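Local coordinates for hypothetical protein HI1011 (Haemophilus influenzae, PDB 1YZY) that catalyses the ATP-dependent phosphorylation of 3-oxo-tetronate to 3-oxo-tetronate 4-phosphate, as a member of the four-carbon acid sugar kinase family, at residues A[32-37]-A[68-72]; A[106-110]-A[183-187]; A[270-274]-A[289-293]. All coordinates share one frame; numbering follows the deposited sequence.

In the fold
Interactions 1 and 2 both belong to the sugar-binding N-terminal domain, their nearest atoms about 11 Å apart, whereas interaction 3 lies in the nucleotide-binding C-terminal domain, its centre about 60 Å from that of interaction 2 and across the centre of the chain. Each sets a helix against a strand or loop through an aromatic ring, but no secondary-structure element is shared. Interaction 2 is the buried one, with rings and aliphatic carbon and no hydrogen bond between its segments. Interactions 1 and 3 lie at the surface: interaction 1 adds an asparagine amide and a water to its indole packing, while interaction 3 keeps to ring and CH-pi contacts.

Interaction 1: residues A[32-37]-A[68-72]; sequences VPTQSL and WLKEN
Residues 32-37 and 68-72 make a loop-to-helix contact near the surface of the sugar-binding N-terminal domain, built round the indole of Trp68 and the amide of Asn72. The loop leaves strand 26-30 on its way to strand 43-47, and Trp68 sits in the last turn of helix 55-71. Pro33 sits over one face of the indole: its CG stands 3.9 Å from the centroid of the six-membered ring and 13° off the normal, a CH-pi contact, while its CB reaches the seam between the two rings, 3.6 Å from Trp68 CE2. With CG anti to the backbone N (chi1 -173°), the indole projects from the helix to bring this face against Pro33. At the edge of the ring, near its plane, Trp68 NE1 gives a weak, bent hydrogen bond to Gln35 O at 3.4 Å. Farther along the benzo ring, Leu37 CB packs at 3.7 Å from Trp68 CH2.

Asn72, the first residue past the helix, covers the other face of the indole with ND2, near the rim. Its two amide ends do different work. OD1 accepts a nearly straight bond (166°) from Leu37 N at 2.8 Å, the donor standing well above the carbonyl plane. ND2 turns back to Trp68 O in a weak bond and also donates to a water 2.8 Å away, which is weakly linked to Ser36 OG. Held through both ends, the amide should have little freedom to flip.

Trp68 and Leu37 both touch Ile44 of strand 43-47, and Trp68 also Ile46. The whole is a helix C-terminus packed on a strand-connecting loop, here in an alpha/beta domain where helix 55-71 covers parallel strands.

Interaction 2: residues A[106-110]-A[183-187]; sequences EDFTV and FAELK
The ring of Phe108 takes Lys187 over one face and Phe183 at its edge, at the point where helix 176-188 packs on a small three-stranded parallel sheet, 109-111, 193-196 and 164-167, in the alpha/beta N-terminal domain. Phe108 itself stands just before strand 109-111. Its first torsion is trans, swinging the ring away from its own backbone N and far enough toward the helix for CE2 to meet Phe183.

Two directions of approach define the ring's place. From above one face comes the aliphatic part of Lys187: CG lies 3.6 Å from the ring centroid and 16° off the normal, a CH-pi contact displaced toward the CG side of the ring, and CD follows over Phe108 CD2 at 3.7 Å. Phe183 meets the ring quite differently. Phe108 turns an edge toward the face of Phe183 in an offset edge-to-face pair, planes 65° apart and centroids separated by 5.8 Å; CE2 leads, 3.9 Å from Phe183 CD1. Leu186 CB closes on Phe108 CZ more loosely.

Two residues on, in the strand, Val110 sends CG1 against the far end of the Phe183 ring, which also meets Phe214 and touches Val167 of strand 164-167. Phe108 and Leu186 both rest on Ala194 of the middle strand, so the rings form part of the layer between helix and sheet.

Only the end of Lys187 departs from this apolar pattern. A bend at chi3 (69°) carries CE past Phe108 CB toward the loop, leaving NZ 4.6 Å from Asp107 OD1, where a mild attraction is possible, but beyond a salt bridge.

Interaction 3: residues A[270-274]-A[289-293]; sequences APHFQ and QLYQW
Between residues 270-274 and 289-293, the axes of strand 272-274 and of helix segment 289-293 run nearly antiparallel (169°), 10.5 Å apart at closest: a helix packed on the end strand of an alpha/beta domain, with Phe273 and Trp293 filling the gap. The strand lies at the outer edge of the C-terminal domain's beta-sheet, where Phe273 pairs through its backbone with Met305 and Tyr307 of the neighbouring strand.

Phe273 carries the contact by touching three helix residues with different parts of its side chain. Its CB stands over the six-membered ring of Trp293, 3.6 Å from the centroid and only 6° off the normal. Its ring then meets the same indole edge-on: CD2 points at the face of the five-membered ring, with centroids 5.0 Å apart and planes at 74°, a T-shaped pair. Leu290 CD2 covers one face of the phenyl ring, most closely at CE1, 3.4 Å away. At the ring edge, near its plane, Gln289 brings NE2 to 3.6 Å from Phe273 CZ at the end of an extended chain.

A trans first torsion stretches Trp293 across to the strand, which sets its six-membered ring against Phe273 CB. The rim of the indole abuts the residues leading into the strand, CH2 lying 3.6 Å from Pro271 O at the ring edge, with Pro271 CB close by, and CZ2 sits close to the backbone of His272.

Leu290, which is buried, also touches Val306 and helix 324-345; its side chain is about 11 Å from that of Thr357, an ATP-site residue inferred by similarity. On the strand's other side His272 turns away from the helix, and its ND1 donates a nearly straight bond to Ala270 O, 2.8 Å away and in the carbonyl plane.

Interaction 1: residues A[32-37]-A[68-72]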
loop_
_atom_site.group_PDB
_atom_site.type_symbol
_atom_site.label_atom_id
_atom_site.label_comp_id
_atom_site.label_asym_id
_atom_site.label_seq_id
_atom_site.Cartn_x
_atom_site.Cartn_y
_atom_site.Cartn_z
ATOM N N VAL A 32 -13.505 4.251 2.153
ATOM C CA VAL A 32 -14.640 3.924 1.284
ATOM C C VAL A 32 -15.103 5.184 0.546
ATOM O O VAL A 32 -15.444 6.186 1.176
ATOM C CB VAL A 32 -15.832 3.337 2.074
ATOM C CG1 VAL A 32 -16.970 2.963 1.122
ATOM C CG2 VAL A 32 -15.388 2.127 2.863
ATOM N N PRO A 33 -15.097 5.151 -0.800
ATOM C CA PRO A 33 -15.507 6.274 -1.654
ATOM C C PRO A 33 -16.995 6.604 -1.590
ATOM O O PRO A 33 -17.823 5.711 -1.405
ATOM C CB PRO A 33 -15.115 5.793 -3.053
ATOM C CG PRO A 33 -13.989 4.826 -2.781
ATOM C CD PRO A 33 -14.512 4.073 -1.613
ATOM N N THR A 34 -17.322 7.888 -1.720
ATOM C CA THR A 34 -18.717 8.336 -1.702
ATOM C C THR A 34 -19.266 8.552 -3.115
ATOM O O THR A 34 -20.468 8.749 -3.300
ATOM C CB THR A 34 -18.913 9.618 -0.851
ATOM O OG1 THR A 34 -18.024 10.653 -1.298
ATOM C CG2 THR A 34 -18.650 9.323 0.621
ATOM N N GLN A 35 -18.375 8.490 -4.104
ATOM C CA GLN A 35 -18.735 8.646 -5.515
ATOM C C GLN A 35 -18.253 7.426 -6.316
ATOM O O GLN A 35 -17.183 6.873 -6.047
ATOM C CB GLN A 35 -18.106 9.921 -6.107
ATOM C CG GLN A 35 -18.622 11.245 -5.534
ATOM C CD GLN A 35 -20.082 11.527 -5.881
ATOM O OE1 GLN A 35 -20.862 11.956 -5.027
ATOM N NE2 GLN A 35 -20.448 11.314 -7.144
ATOM N N SER A 36 -19.030 7.050 -7.325
ATOM C CA SER A 36 -18.718 5.917 -8.188
ATOM C C SER A 36 -17.387 6.083 -8.921
ATOM O O SER A 36 -16.897 7.204 -9.097
ATOM C CB SER A 36 -19.832 5.732 -9.221
ATOM O OG SER A 36 -21.108 5.626 -8.607
ATOM N N LEU A 37 -16.804 4.959 -9.339
ATOM C CA LEU A 37 -15.548 4.959 -10.079
ATOM C C LEU A 37 -15.892 4.937 -11.560
ATOM O O LEU A 37 -16.336 3.918 -12.090
ATOM C CB LEU A 37 -14.701 3.737 -9.726
ATOM C CG LEU A 37 -13.290 3.745 -10.312
ATOM C CD1 LEU A 37 -12.542 4.955 -9.807
ATOM C CD2 LEU A 37 -12.556 2.483 -9.925
ATOM N N TRP A 68 -19.437 -1.039 -1.903
ATOM C CA TRP A 68 -18.964 -0.119 -2.929
ATOM C C TRP A 68 -18.284 -0.910 -4.049
ATOM O O TRP A 68 -18.626 -0.756 -5.220
ATOM C CB TRP A 68 -17.992 0.907 -2.343
ATOM C CG TRP A 68 -17.626 1.964 -3.338
ATOM C CD1 TRP A 68 -18.322 3.101 -3.609
ATOM C CD2 TRP A 68 -16.508 1.953 -4.232
ATOM N NE1 TRP A 68 -17.715 3.799 -4.621
ATOM C CE2 TRP A 68 -16.599 3.117 -5.025
ATOM C CE3 TRP A 68 -15.441 1.069 -4.446
ATOM C CZ2 TRP A 68 -15.663 3.425 -6.018
ATOM C CZ3 TRP A 68 -14.512 1.372 -5.433
ATOM C CH2 TRP A 68 -14.629 2.544 -6.206
ATOM N N LEU A 69 -17.294 -1.724 -3.688
ATOM C CA LEU A 69 -16.593 -2.552 -4.668
ATOM C C LEU A 69 -17.607 -3.333 -5.514
ATOM O O LEU A 69 -17.455 -3.451 -6.731
ATOM C CB LEU A 69 -15.617 -3.507 -3.962
ATOM C CG LEU A 69 -14.381 -2.852 -3.329
ATOM C CD1 LEU A 69 -13.815 -3.751 -2.252
ATOM C CD2 LEU A 69 -13.312 -2.513 -4.370
ATOM N N LYS A 70 -18.651 -3.840 -4.864
ATOM C CA LYS A 70 -19.712 -4.583 -5.535
ATOM C C LYS A 70 -20.461 -3.679 -6.515
ATOM O O LYS A 70 -20.698 -4.058 -7.666
ATOM C CB LYS A 70 -20.704 -5.138 -4.502
ATOM C CG LYS A 70 -21.820 -5.979 -5.105
ATOM C CD LYS A 70 -22.967 -6.174 -4.130
ATOM C CE LYS A 70 -23.952 -7.232 -4.619
ATOM N NZ LYS A 70 -24.464 -6.955 -5.984
ATOM N N GLU A 71 -20.885 -2.510 -6.034
ATOM C CA GLU A 71 -21.609 -1.554 -6.866
ATOM C C GLU A 71 -20.764 -1.099 -8.044
ATOM O O GLU A 71 -21.299 -0.724 -9.092
ATOM C CB GLU A 71 -22.041 -0.329 -6.052
ATOM C CG GLU A 71 -23.185 -0.584 -5.068
ATOM C CD GLU A 71 -23.564 0.646 -4.245
ATOM O OE1 GLU A 71 -24.767 0.816 -3.954
ATOM O OE2 GLU A 71 -22.664 1.434 -3.877
ATOM N N ASN A 72 -19.448 -1.148 -7.881
ATOM C CA ASN A 72 -18.551 -0.723 -8.941
ATOM C C ASN A 72 -17.934 -1.811 -9.823
ATOM O O ASN A 72 -16.841 -1.636 -10.367
ATOM C CB ASN A 72 -17.507 0.251 -8.393
ATOM C CG ASN A 72 -18.067 1.667 -8.256
ATOM O OD1 ASN A 72 -18.076 2.436 -9.218
ATOM N ND2 ASN A 72 -18.594 1.991 -7.078
HETATM O O HOH W 1 -20.813 3.427 -6.131
#

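Interaction 2: residues A[106-110]-A[183-187]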
loop_
_atom_site.group_PDB
_atom_site.type_symbol
_atom_site.label_atom_id
_atom_site.label_comp_id
_atom_site.label_asym_id
_atom_site.label_seq_id
_atom_site.Cartn_x
_atom_site.Cartn_y
_atom_site.Cartn_z
ATOM N N GLU A 106 -21.772 -17.230 1.354
ATOM C CA GLU A 106 -20.737 -18.232 1.153
ATOM C C GLU A 106 -20.407 -18.817 2.523
ATOM O O GLU A 106 -20.690 -18.194 3.551
ATOM C CB GLU A 106 -19.498 -17.578 0.542
ATOM C CG GLU A 106 -19.721 -17.017 -0.847
ATOM C CD GLU A 106 -19.901 -18.100 -1.883
ATOM O OE1 GLU A 106 -18.895 -18.749 -2.229
ATOM O OE2 GLU A 106 -21.037 -18.307 -2.348
ATOM N N ASP A 107 -19.815 -20.009 2.547
ATOM C CA ASP A 107 -19.482 -20.641 3.820
ATOM C C ASP A 107 -18.084 -21.230 3.932
ATOM O O ASP A 107 -17.790 -21.958 4.873
ATOM C CB ASP A 107 -20.544 -21.685 4.207
ATOM C CG ASP A 107 -21.084 -22.450 3.013
ATOM O OD1 ASP A 107 -20.309 -23.185 2.366
ATOM O OD2 ASP A 107 -22.294 -22.317 2.722
ATOM N N PHE A 108 -17.205 -20.877 3.001
ATOM C CA PHE A 108 -15.839 -21.384 3.038
ATOM C C PHE A 108 -14.880 -20.416 2.351
ATOM O O PHE A 108 -15.236 -19.787 1.354
ATOM C CB PHE A 108 -15.770 -22.771 2.360
ATOM C CG PHE A 108 -14.449 -23.477 2.540
ATOM C CD1 PHE A 108 -14.035 -23.903 3.800
ATOM C CD2 PHE A 108 -13.613 -23.702 1.455
ATOM C CE1 PHE A 108 -12.807 -24.538 3.975
ATOM C CE2 PHE A 108 -12.376 -24.340 1.623
ATOM C CZ PHE A 108 -11.977 -24.755 2.883
ATOM N N THR A 109 -13.666 -20.312 2.879
ATOM C CA THR A 109 -12.643 -19.442 2.303
ATOM C C THR A 109 -11.277 -19.940 2.771
ATOM O O THR A 109 -11.209 -20.845 3.600
ATOM C CB THR A 109 -12.849 -17.949 2.734
ATOM O OG1 THR A 109 -11.980 -17.096 1.973
ATOM C CG2 THR A 109 -12.548 -17.752 4.223
ATOM N N VAL A 110 -10.202 -19.378 2.216
ATOM C CA VAL A 110 -8.831 -19.750 2.591
ATOM C C VAL A 110 -8.116 -18.660 3.392
ATOM O O VAL A 110 -8.476 -17.489 3.335
ATOM C CB VAL A 110 -7.959 -20.094 1.352
ATOM C CG1 VAL A 110 -8.630 -21.170 0.530
ATOM C CG2 VAL A 110 -7.698 -18.848 0.508
ATOM N N PHE A 183 -10.150 -29.201 -0.200
ATOM C CA PHE A 183 -11.097 -28.141 0.143
ATOM C C PHE A 183 -12.469 -28.781 0.350
ATOM O O PHE A 183 -13.206 -28.421 1.272
ATOM C CB PHE A 183 -11.231 -27.109 -0.990
ATOM C CG PHE A 183 -10.105 -26.107 -1.071
ATOM C CD1 PHE A 183 -9.229 -25.913 -0.015
ATOM C CD2 PHE A 183 -9.931 -25.349 -2.226
ATOM C CE1 PHE A 183 -8.192 -24.979 -0.106
ATOM C CE2 PHE A 183 -8.899 -24.416 -2.328
ATOM C CZ PHE A 183 -8.029 -24.232 -1.268
ATOM N N ALA A 184 -12.826 -29.686 -0.557
ATOM C CA ALA A 184 -14.104 -30.380 -0.494
ATOM C C ALA A 184 -14.192 -31.252 0.756
ATOM O O ALA A 184 -15.271 -31.450 1.322
ATOM C CB ALA A 184 -14.295 -31.222 -1.743
ATOM N N GLU A 185 -13.046 -31.778 1.166
ATOM C CA GLU A 185 -12.927 -32.634 2.337
ATOM C C GLU A 185 -13.049 -31.812 3.622
ATOM O O GLU A 185 -13.757 -32.210 4.545
ATOM C CB GLU A 185 -11.585 -33.373 2.267
ATOM C CG GLU A 185 -11.013 -33.868 3.575
ATOM C CD GLU A 185 -9.498 -34.019 3.502
ATOM O OE1 GLU A 185 -8.784 -33.029 3.805
ATOM O OE2 GLU A 185 -9.020 -35.117 3.126
ATOM N N LEU A 186 -12.347 -30.680 3.685
ATOM C CA LEU A 186 -12.395 -29.801 4.857
ATOM C C LEU A 186 -13.811 -29.260 5.073
ATOM O O LEU A 186 -14.258 -29.132 6.211
ATOM C CB LEU A 186 -11.408 -28.640 4.714
ATOM C CG LEU A 186 -9.910 -28.944 4.750
ATOM C CD1 LEU A 186 -9.118 -27.665 4.511
ATOM C CD2 LEU A 186 -9.520 -29.566 6.082
ATOM N N LYS A 187 -14.504 -28.943 3.980
ATOM C CA LYS A 187 -15.872 -28.441 4.041
ATOM C C LYS A 187 -16.848 -29.488 4.568
ATOM O O LYS A 187 -17.827 -29.155 5.242
ATOM C CB LYS A 187 -16.334 -27.974 2.660
ATOM C CG LYS A 187 -15.592 -26.759 2.150
ATOM C CD LYS A 187 -16.019 -26.375 0.737
ATOM C CE LYS A 187 -17.436 -25.826 0.691
ATOM N NZ LYS A 187 -17.824 -25.454 -0.699
#

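Interaction 3: residues A[270-274]-A[289-293]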
loop_
_atom_site.group_PDB
_atom_site.type_symbol
_atom_site.label_atom_id
_atom_site.label_comp_id
_atom_site.label_asym_id
_atom_site.label_seq_id
_atom_site.Cartn_x
_atom_site.Cartn_y
_atom_site.Cartn_z
ATOM N N ALA A 270 19.441 19.998 -11.143
ATOM C CA ALA A 270 18.324 20.901 -11.446
ATOM C C ALA A 270 18.140 22.134 -10.547
ATOM O O ALA A 270 18.785 22.265 -9.502
ATOM C CB ALA A 270 17.022 20.081 -11.486
ATOM N N PRO A 271 17.264 23.074 -10.962
ATOM C CA PRO A 271 17.006 24.287 -10.176
ATOM C C PRO A 271 16.554 23.884 -8.776
ATOM O O PRO A 271 15.645 23.073 -8.628
ATOM C CB PRO A 271 15.854 24.942 -10.936
ATOM C CG PRO A 271 16.095 24.523 -12.337
ATOM C CD PRO A 271 16.435 23.070 -12.182
ATOM N N HIS A 272 17.168 24.457 -7.756
ATOM C CA HIS A 272 16.813 24.105 -6.396
ATOM C C HIS A 272 16.691 25.328 -5.505
ATOM O O HIS A 272 17.536 26.224 -5.522
ATOM C CB HIS A 272 17.849 23.142 -5.827
ATOM C CG HIS A 272 19.262 23.580 -6.057
ATOM N ND1 HIS A 272 19.883 23.461 -7.281
ATOM C CD2 HIS A 272 20.167 24.149 -5.228
ATOM C CE1 HIS A 272 21.111 23.938 -7.197
ATOM N NE2 HIS A 272 21.312 24.362 -5.962
ATOM N N PHE A 273 15.646 25.327 -4.693
ATOM C CA PHE A 273 15.380 26.418 -3.783
ATOM C C PHE A 273 15.157 25.805 -2.413
ATOM O O PHE A 273 14.155 25.134 -2.193
ATOM C CB PHE A 273 14.125 27.167 -4.246
ATOM C CG PHE A 273 13.854 28.439 -3.492
ATOM C CD1 PHE A 273 13.648 28.427 -2.113
ATOM C CD2 PHE A 273 13.790 29.651 -4.163
ATOM C CE1 PHE A 273 13.383 29.598 -1.415
ATOM C CE2 PHE A 273 13.522 30.833 -3.473
ATOM C CZ PHE A 273 13.319 30.805 -2.097
ATOM N N GLN A 274 16.094 26.023 -1.500
ATOM C CA GLN A 274 15.957 25.486 -0.154
ATOM C C GLN A 274 14.908 26.246 0.658
ATOM O O GLN A 274 15.009 27.462 0.840
ATOM C CB GLN A 274 17.289 25.518 0.585
ATOM C CG GLN A 274 17.168 25.008 2.007
ATOM C CD GLN A 274 18.475 25.036 2.751
ATOM O OE1 GLN A 274 19.490 25.503 2.234
ATOM N NE2 GLN A 274 18.459 24.552 3.986
ATOM N N GLN A 289 6.523 33.971 -3.451
ATOM C CA GLN A 289 7.877 34.010 -3.985
ATOM C C GLN A 289 8.247 32.640 -4.561
ATOM O O GLN A 289 8.765 32.549 -5.672
ATOM C CB GLN A 289 8.876 34.402 -2.894
ATOM C CG GLN A 289 10.273 34.676 -3.427
ATOM C CD GLN A 289 11.344 34.582 -2.361
ATOM O OE1 GLN A 289 11.082 34.789 -1.177
ATOM N NE2 GLN A 289 12.567 34.272 -2.778
ATOM N N LEU A 290 8.006 31.590 -3.780
ATOM C CA LEU A 290 8.296 30.217 -4.189
ATOM C C LEU A 290 7.514 29.830 -5.438
ATOM O O LEU A 290 8.025 29.096 -6.286
ATOM C CB LEU A 290 7.942 29.233 -3.070
ATOM C CG LEU A 290 8.689 29.277 -1.740
ATOM C CD1 LEU A 290 7.996 28.366 -0.762
ATOM C CD2 LEU A 290 10.127 28.859 -1.930
ATOM N N TYR A 291 6.253 30.250 -5.502
ATOM C CA TYR A 291 5.390 29.955 -6.646
ATOM C C TYR A 291 5.964 30.539 -7.931
ATOM O O TYR A 291 6.031 29.859 -8.960
ATOM C CB TYR A 291 3.984 30.519 -6.409
ATOM C CG TYR A 291 3.095 30.528 -7.636
ATOM C CD1 TYR A 291 2.463 29.364 -8.075
ATOM C CD2 TYR A 291 2.870 31.704 -8.349
ATOM C CE1 TYR A 291 1.628 29.376 -9.189
ATOM C CE2 TYR A 291 2.038 31.724 -9.466
ATOM C CZ TYR A 291 1.418 30.561 -9.876
ATOM O OH TYR A 291 0.564 30.585 -10.952
ATOM N N GLN A 292 6.326 31.818 -7.867
ATOM C CA GLN A 292 6.883 32.518 -9.012
ATOM C C GLN A 292 8.183 31.864 -9.444
ATOM O O GLN A 292 8.397 31.653 -10.636
ATOM C CB GLN A 292 7.101 34.006 -8.696
ATOM C CG GLN A 292 5.815 34.785 -8.387
ATOM C CD GLN A 292 4.814 34.821 -9.546
ATOM O OE1 GLN A 292 5.189 34.774 -10.721
ATOM N NE2 GLN A 292 3.529 34.934 -9.212
ATOM N N TRP A 293 9.037 31.540 -8.474
ATOM C CA TRP A 293 10.316 30.889 -8.752
ATOM C C TRP A 293 10.114 29.535 -9.466
ATOM O O TRP A 293 10.771 29.250 -10.465
ATOM C CB TRP A 293 11.111 30.710 -7.453
ATOM C CG TRP A 293 12.452 30.026 -7.624
ATOM C CD1 TRP A 293 13.664 30.629 -7.792
ATOM C CD2 TRP A 293 12.707 28.613 -7.649
ATOM N NE1 TRP A 293 14.656 29.687 -7.925
ATOM C CE2 TRP A 293 14.095 28.442 -7.843
ATOM C CE3 TRP A 293 11.894 27.476 -7.525
ATOM C CZ2 TRP A 293 14.690 27.177 -7.921
ATOM C CZ3 TRP A 293 12.489 26.216 -7.602
ATOM C CH2 TRP A 293 13.875 26.082 -7.798
#